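Local coordinates for putative lipoprotein (Bacteroides fragilis, PDB 3QNK) that is of unknown function but, as a SusD-like outer-membrane lipoprotein, probably helps capture glycans at the cell surface for uptake, at residues Y185-K188 with S189-L193; Y359-W362 with K363-D366. One frame throughout, in Å; residues are numbered along the deposited sequence.

Contact 1 (Y185-K188 with S189-L193); sequences YALK and SRVEL
Lys188 and Glu192, one turn apart on the same helix, lay their side chains obliquely across each other and meet at the charged ends. The lysine NZ lies 3.3 Å from Glu192 OE2, a salt bridge whose hydrogen bond is weak. The lysine gets there by folding over: CG stands anti to the backbone N (chi1 -154°), which brings it alongside the carboxylate, and bends at the third and fourth torsions then bring CE and NZ back to OE2. Both charged groups share a further partner, the hydroxyl of Ser204, which hydrogen-bonds to Lys188 NZ and Glu192 OE1. Bonded to both groups, that serine probably helps fix how the carboxylate is turned.

Ala186 O carries two donors. Ser189 OG donates to it over 2.8 Å, with chi1 (74°) placing the hydroxyl between its own backbone N and carbonyl carbon, where it can fold back onto the preceding turn; it arrives tilted from the carbonyl plane. Arg190 N supplies only a weak bond to the same oxygen. The other i to i+4 bonds are regular, such as Val191 N to Leu187 O at 3.0 Å. Beside that bond Leu187 CG rests 4.2 Å from Val191 CG2, a loose apolar contact along one flank.

Helix 181-194 packs here against four other helices, consistent with the alpha-alpha superhelix of this SusD-like protein. Leu187 and Val191 look onto Phe113 and Phe120 of helix 101-126, and Lys188 and Glu192 pack on Leu157 of helix 149-166, with Ser204 coming from helix 198-209. Helix 391-405 covers another side: Ser189 OG bonds Asn397, and Arg190 forms a salt bridge with Glu393.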
ATOM      1  N   TYR B 185     -22.061   6.033  20.181  1.00 59.02           N
ATOM      2  CA  TYR B 185     -23.079   5.108  20.678  1.00 56.67           C
ATOM      3  C   TYR B 185     -23.594   4.221  19.555  1.00 58.94           C
ATOM      4  O   TYR B 185     -23.759   3.011  19.760  1.00 60.28           O
ATOM      5  CB  TYR B 185     -24.238   5.858  21.347  1.00 57.68           C
ATOM      6  CG  TYR B 185     -24.028   6.147  22.820  1.00 59.54           C
ATOM      7  CD1 TYR B 185     -23.976   5.115  23.754  1.00 60.70           C
ATOM      8  CD2 TYR B 185     -23.980   7.462  23.294  1.00 61.69           C
ATOM      9  CE1 TYR B 185     -23.787   5.378  25.111  1.00 62.88           C
ATOM     10  CE2 TYR B 185     -23.835   7.740  24.657  1.00 63.29           C
ATOM     11  CZ  TYR B 185     -23.740   6.694  25.563  1.00 70.25           C
ATOM     12  OH  TYR B 185     -23.584   6.963  26.906  1.00 70.40           O
ATOM     13  N   ALA B 186     -23.824   4.811  18.364  1.00 52.12           N
ATOM     14  CA  ALA B 186     -24.279   4.076  17.187  1.00 49.64           C
ATOM     15  C   ALA B 186     -23.239   3.010  16.775  1.00 52.51           C
ATOM     16  O   ALA B 186     -23.632   1.866  16.549  1.00 51.98           O
ATOM     17  CB  ALA B 186     -24.562   5.027  16.041  1.00 50.11           C
ATOM     18  N   LEU B 187     -21.927   3.345  16.765  1.00 48.77           N
ATOM     19  CA  LEU B 187     -20.920   2.345  16.416  1.00 48.17           C
ATOM     20  C   LEU B 187     -20.872   1.281  17.489  1.00 53.15           C
ATOM     21  O   LEU B 187     -20.821   0.100  17.135  1.00 55.71           O
ATOM     22  CB  LEU B 187     -19.518   2.943  16.158  1.00 48.77           C
ATOM     23  CG  LEU B 187     -18.434   1.999  15.528  1.00 52.08           C
ATOM     24  CD1 LEU B 187     -18.892   1.382  14.229  1.00 50.00           C
ATOM     25  CD2 LEU B 187     -17.116   2.718  15.309  1.00 54.19           C
ATOM     26  N   LYS B 188     -20.991   1.677  18.775  1.00 47.08           N
ATOM     27  CA  LYS B 188     -20.984   0.786  19.933  1.00 46.75           C
ATOM     28  C   LYS B 188     -22.051  -0.286  19.769  1.00 54.10           C
ATOM     29  O   LYS B 188     -21.720  -1.470  19.865  1.00 53.66           O
ATOM     30  CB  LYS B 188     -21.189   1.579  21.241  1.00 50.84           C
ATOM     31  CG  LYS B 188     -20.605   0.948  22.500  1.00 54.36           C
ATOM     32  CD  LYS B 188     -20.496   1.900  23.697  1.00 48.01           C
ATOM     33  CE  LYS B 188     -20.751   1.189  25.023  1.00 64.93           C
ATOM     34  NZ  LYS B 188     -22.179   1.274  25.488  1.00 87.21           N
ATOM     35  N   SER B 189     -23.308   0.112  19.429  1.00 52.53           N
ATOM     36  CA  SER B 189     -24.433  -0.827  19.253  1.00 51.37           C
ATOM     37  C   SER B 189     -24.141  -1.876  18.161  1.00 57.24           C
ATOM     38  O   SER B 189     -24.491  -3.040  18.366  1.00 58.14           O
ATOM     39  CB  SER B 189     -25.738  -0.089  18.950  1.00 51.85           C
ATOM     40  OG  SER B 189     -25.819   0.440  17.635  1.00 54.30           O
ATOM     41  N   ARG B 190     -23.491  -1.494  17.028  1.00 51.90           N
ATOM     42  CA  ARG B 190     -23.156  -2.455  15.969  1.00 50.22           C
ATOM     43  C   ARG B 190     -22.068  -3.413  16.427  1.00 53.86           C
ATOM     44  O   ARG B 190     -22.235  -4.626  16.256  1.00 51.84           O
ATOM     45  CB  ARG B 190     -22.718  -1.753  14.693  1.00 49.95           C
ATOM     46  CG  ARG B 190     -22.680  -2.706  13.513  1.00 56.12           C
ATOM     47  CD  ARG B 190     -21.798  -2.158  12.431  1.00 61.61           C
ATOM     48  NE  ARG B 190     -22.425  -1.014  11.776  1.00 60.46           N
ATOM     49  CZ  ARG B 190     -21.888  -0.333  10.771  1.00 72.42           C
ATOM     50  NH1 ARG B 190     -20.691  -0.663  10.300  1.00 74.23           N
ATOM     51  NH2 ARG B 190     -22.541   0.688  10.233  1.00 45.76           N
ATOM     52  N   VAL B 191     -20.954  -2.867  17.030  1.00 51.73           N
ATOM     53  CA  VAL B 191     -19.837  -3.653  17.581  1.00 51.06           C
ATOM     54  C   VAL B 191     -20.382  -4.671  18.638  1.00 54.41           C
ATOM     55  O   VAL B 191     -20.018  -5.855  18.595  1.00 54.62           O
ATOM     56  CB  VAL B 191     -18.733  -2.739  18.153  1.00 55.99           C
ATOM     57  CG1 VAL B 191     -17.614  -3.552  18.779  1.00 56.22           C
ATOM     58  CG2 VAL B 191     -18.161  -1.849  17.066  1.00 55.94           C
ATOM     59  N   GLU B 192     -21.301  -4.227  19.506  1.00 48.67           N
ATOM     60  CA  GLU B 192     -21.935  -5.072  20.510  1.00 49.53           C
ATOM     61  C   GLU B 192     -22.819  -6.148  19.864  1.00 56.49           C
ATOM     62  O   GLU B 192     -22.857  -7.279  20.344  1.00 59.26           O
ATOM     63  CB  GLU B 192     -22.767  -4.237  21.500  1.00 51.63           C
ATOM     64  CG  GLU B 192     -21.955  -3.349  22.439  1.00 55.99           C
ATOM     65  CD  GLU B 192     -22.710  -2.231  23.153  1.00 75.86           C
ATOM     66  OE1 GLU B 192     -23.708  -1.729  22.589  1.00 71.47           O
ATOM     67  OE2 GLU B 192     -22.291  -1.837  24.267  1.00 66.22           O
ATOM     68  N   LEU B 193     -23.512  -5.811  18.762  1.00 51.02           N
ATOM     69  CA  LEU B 193     -24.378  -6.753  18.051  1.00 47.99           C
ATOM     70  C   LEU B 193     -23.540  -7.833  17.361  1.00 50.46           C
ATOM     71  O   LEU B 193     -23.895  -9.022  17.392  1.00 50.78           O
ATOM     72  CB  LEU B 193     -25.264  -6.004  17.036  1.00 46.76           C
ATOM     73  CG  LEU B 193     -26.330  -6.823  16.288  1.00 49.55           C
ATOM     74  CD1 LEU B 193     -27.401  -7.355  17.240  1.00 50.19           C
ATOM     75  CD2 LEU B 193     -26.955  -6.015  15.195  1.00 50.32           C
TER

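Contact 2 (Y359-W362 with K363-D366); sequences YNVW and KWID
Trp362 O accepts the hydrogen bond that closes this tight turn, from Ile365 N at 2.7 Å. The N-H points fairly straight at the oxygen (164°), although the nitrogen stands above the carbonyl plane. The Ile365 carbonyl O lies at the edge of the Trp362 indole, near the ring plane. On the other flank Val361 CG1 touches Ile365 CD1 at 3.8 Å and Trp364 CH2 at 4.1 Å, each pair of side chains crossing at about a right angle. With chi1 at 68°, CG1 lies between the valine's backbone N and carbonyl carbon, directed at Ile365 and Trp364, and CG2 lies over one face of the Trp364 ring, offset toward its rim.

The backbone from Trp362 to Ile365 is a type II' beta turn, taken directly after strand 360-361, which pairs antiparallel with strand 323-324. Its first central residue, Lys363, has a positive phi (40°). Lys363 NZ reaches Asn322 OD1, and Trp364 NE1 donates to Phe449 O. Around the turn, Arg225 makes a cation-pi contact with Trp362, Tyr367 meets the same indole edge-to-face, and helix 253-257 packs on Val361, Trp364 and Ile365.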
ATOM      1  N   TYR B 359     -29.215  -5.637 -13.691  1.00 44.14           N
ATOM      2  CA  TYR B 359     -29.453  -4.595 -12.690  1.00 44.85           C
ATOM      3  C   TYR B 359     -28.176  -3.867 -12.355  1.00 51.16           C
ATOM      4  O   TYR B 359     -27.091  -4.444 -12.489  1.00 51.81           O
ATOM      5  CB  TYR B 359     -30.028  -5.198 -11.374  1.00 45.65           C
ATOM      6  CG  TYR B 359     -31.260  -6.042 -11.571  1.00 48.23           C
ATOM      7  CD1 TYR B 359     -32.489  -5.456 -11.857  1.00 50.40           C
ATOM      8  CD2 TYR B 359     -31.184  -7.438 -11.572  1.00 48.66           C
ATOM      9  CE1 TYR B 359     -33.618  -6.230 -12.129  1.00 49.41           C
ATOM     10  CE2 TYR B 359     -32.312  -8.223 -11.831  1.00 49.68           C
ATOM     11  CZ  TYR B 359     -33.533  -7.610 -12.094  1.00 55.09           C
ATOM     12  OH  TYR B 359     -34.664  -8.333 -12.362  1.00 54.82           O
ATOM     13  N   ASN B 360     -28.313  -2.624 -11.853  1.00 48.19           N
ATOM     14  CA  ASN B 360     -27.248  -1.769 -11.321  1.00 48.69           C
ATOM     15  C   ASN B 360     -27.766  -1.151 -10.050  1.00 53.54           C
ATOM     16  O   ASN B 360     -28.990  -1.085  -9.863  1.00 56.04           O
ATOM     17  CB  ASN B 360     -26.810  -0.680 -12.310  1.00 50.43           C
ATOM     18  CG  ASN B 360     -26.055  -1.187 -13.489  1.00 57.73           C
ATOM     19  OD1 ASN B 360     -26.633  -1.468 -14.524  1.00 58.67           O
ATOM     20  ND2 ASN B 360     -24.745  -1.291 -13.375  1.00 45.76           N
ATOM     21  N   VAL B 361     -26.862  -0.689  -9.179  1.00 48.42           N
ATOM     22  CA  VAL B 361     -27.257  -0.037  -7.930  1.00 47.32           C
ATOM     23  C   VAL B 361     -27.732   1.452  -8.208  1.00 52.36           C
ATOM     24  O   VAL B 361     -27.276   2.095  -9.175  1.00 53.89           O
ATOM     25  CB  VAL B 361     -26.099  -0.097  -6.899  1.00 49.56           C
ATOM     26  CG1 VAL B 361     -24.920   0.779  -7.346  1.00 50.27           C
ATOM     27  CG2 VAL B 361     -26.561   0.328  -5.512  1.00 48.81           C
ATOM     28  N   TRP B 362     -28.672   1.950  -7.383  1.00 45.87           N
ATOM     29  CA  TRP B 362     -29.078   3.366  -7.333  1.00 46.65           C
ATOM     30  C   TRP B 362     -28.534   3.949  -5.958  1.00 51.44           C
ATOM     31  O   TRP B 362     -27.338   4.292  -5.855  1.00 50.12           O
ATOM     32  CB  TRP B 362     -30.603   3.560  -7.500  1.00 45.08           C
ATOM     33  CG  TRP B 362     -30.978   4.961  -7.847  1.00 46.98           C
ATOM     34  CD1 TRP B 362     -30.366   6.104  -7.427  1.00 50.53           C
ATOM     35  CD2 TRP B 362     -32.031   5.370  -8.734  1.00 48.00           C
ATOM     36  NE1 TRP B 362     -30.971   7.207  -7.996  1.00 51.89           N
ATOM     37  CE2 TRP B 362     -32.002   6.786  -8.798  1.00 53.47           C
ATOM     38  CE3 TRP B 362     -32.945   4.675  -9.556  1.00 48.99           C
ATOM     39  CZ2 TRP B 362     -32.893   7.522  -9.602  1.00 53.76           C
ATOM     40  CZ3 TRP B 362     -33.840   5.405 -10.326  1.00 51.37           C
ATOM     41  CH2 TRP B 362     -33.818   6.812 -10.337  1.00 53.10           C
ATOM     42  N   LYS B 363     -29.408   3.962  -4.908  1.00 47.14           N
ATOM     43  CA  LYS B 363     -29.139   4.385  -3.538  1.00 47.34           C
ATOM     44  C   LYS B 363     -28.244   5.647  -3.444  1.00 53.06           C
ATOM     45  O   LYS B 363     -28.715   6.752  -3.691  1.00 52.95           O
ATOM     46  CB  LYS B 363     -28.521   3.230  -2.721  1.00 47.71           C
ATOM     47  CG  LYS B 363     -29.279   2.971  -1.428  1.00 51.28           C
ATOM     48  CD  LYS B 363     -28.378   2.380  -0.391  1.00 56.20           C
ATOM     49  CE  LYS B 363     -29.129   1.904   0.830  1.00 53.41           C
ATOM     50  NZ  LYS B 363     -30.223   0.934   0.589  1.00 42.78           N
ATOM     51  N   TRP B 364     -26.951   5.465  -3.129  1.00 49.42           N
ATOM     52  CA  TRP B 364     -25.991   6.546  -2.954  1.00 49.27           C
ATOM     53  C   TRP B 364     -25.483   7.122  -4.290  1.00 52.97           C
ATOM     54  O   TRP B 364     -24.670   8.044  -4.241  1.00 55.39           O
ATOM     55  CB  TRP B 364     -24.835   6.126  -2.026  1.00 47.97           C
ATOM     56  CG  TRP B 364     -24.420   4.694  -2.173  1.00 48.86           C
ATOM     57  CD1 TRP B 364     -24.829   3.632  -1.416  1.00 51.04           C
ATOM     58  CD2 TRP B 364     -23.605   4.150  -3.220  1.00 49.14           C
ATOM     59  NE1 TRP B 364     -24.278   2.460  -1.906  1.00 49.82           N
ATOM     60  CE2 TRP B 364     -23.526   2.751  -3.013  1.00 51.80           C
ATOM     61  CE3 TRP B 364     -22.909   4.719  -4.305  1.00 51.58           C
ATOM     62  CZ2 TRP B 364     -22.758   1.918  -3.826  1.00 51.18           C
ATOM     63  CZ3 TRP B 364     -22.152   3.891  -5.111  1.00 52.97           C
ATOM     64  CH2 TRP B 364     -22.082   2.506  -4.870  1.00 52.62           C
ATOM     65  N   ILE B 365     -25.960   6.636  -5.457  1.00 47.83           N
ATOM     66  CA  ILE B 365     -25.625   7.283  -6.728  1.00 48.91           C
ATOM     67  C   ILE B 365     -26.745   8.316  -6.967  1.00 57.19           C
ATOM     68  O   ILE B 365     -27.909   7.932  -7.091  1.00 57.88           O
ATOM     69  CB  ILE B 365     -25.394   6.351  -7.943  1.00 51.03           C
ATOM     70  CG1 ILE B 365     -24.223   5.391  -7.672  1.00 51.07           C
ATOM     71  CG2 ILE B 365     -25.090   7.203  -9.199  1.00 52.12           C
ATOM     72  CD1 ILE B 365     -24.062   4.269  -8.683  1.00 58.95           C
ATOM     73  N   ASP B 366     -26.399   9.628  -6.967  1.00 54.97           N
ATOM     74  CA  ASP B 366     -27.354  10.724  -7.122  1.00 54.54           C
ATOM     75  C   ASP B 366     -27.772  10.909  -8.596  1.00 56.99           C
ATOM     76  O   ASP B 366     -27.478  11.937  -9.205  1.00 55.54           O
ATOM     77  CB  ASP B 366     -26.781  12.030  -6.545  1.00 57.37           C
ATOM     78  CG  ASP B 366     -27.787  13.112  -6.157  1.00 70.29           C
ATOM     79  OD1 ASP B 366     -28.984  12.995  -6.559  1.00 71.94           O
ATOM     80  OD2 ASP B 366     -27.381  14.075  -5.448  1.00 71.07           O
TER

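In the fold
From the N terminus the chain first passes through contact 1, within helix 181-194, and much later through contact 2, just after strand 360-361. Each is local, between adjoining segments: contact 1 spans helical turns, and contact 2 closes only a four-residue turn. They follow in series, neither nested nor crossed. Their centres lie 27 Å apart on opposite sides of the chain's centre, and nearest atoms stay about 12 Å apart. Contact 1 lies where helices 101-126, 149-166 and 198-209 meet helix 391-405 from much later in the chain; contact 2 ties the two-stranded sheet to helix 253-257 and the loop holding Phe449.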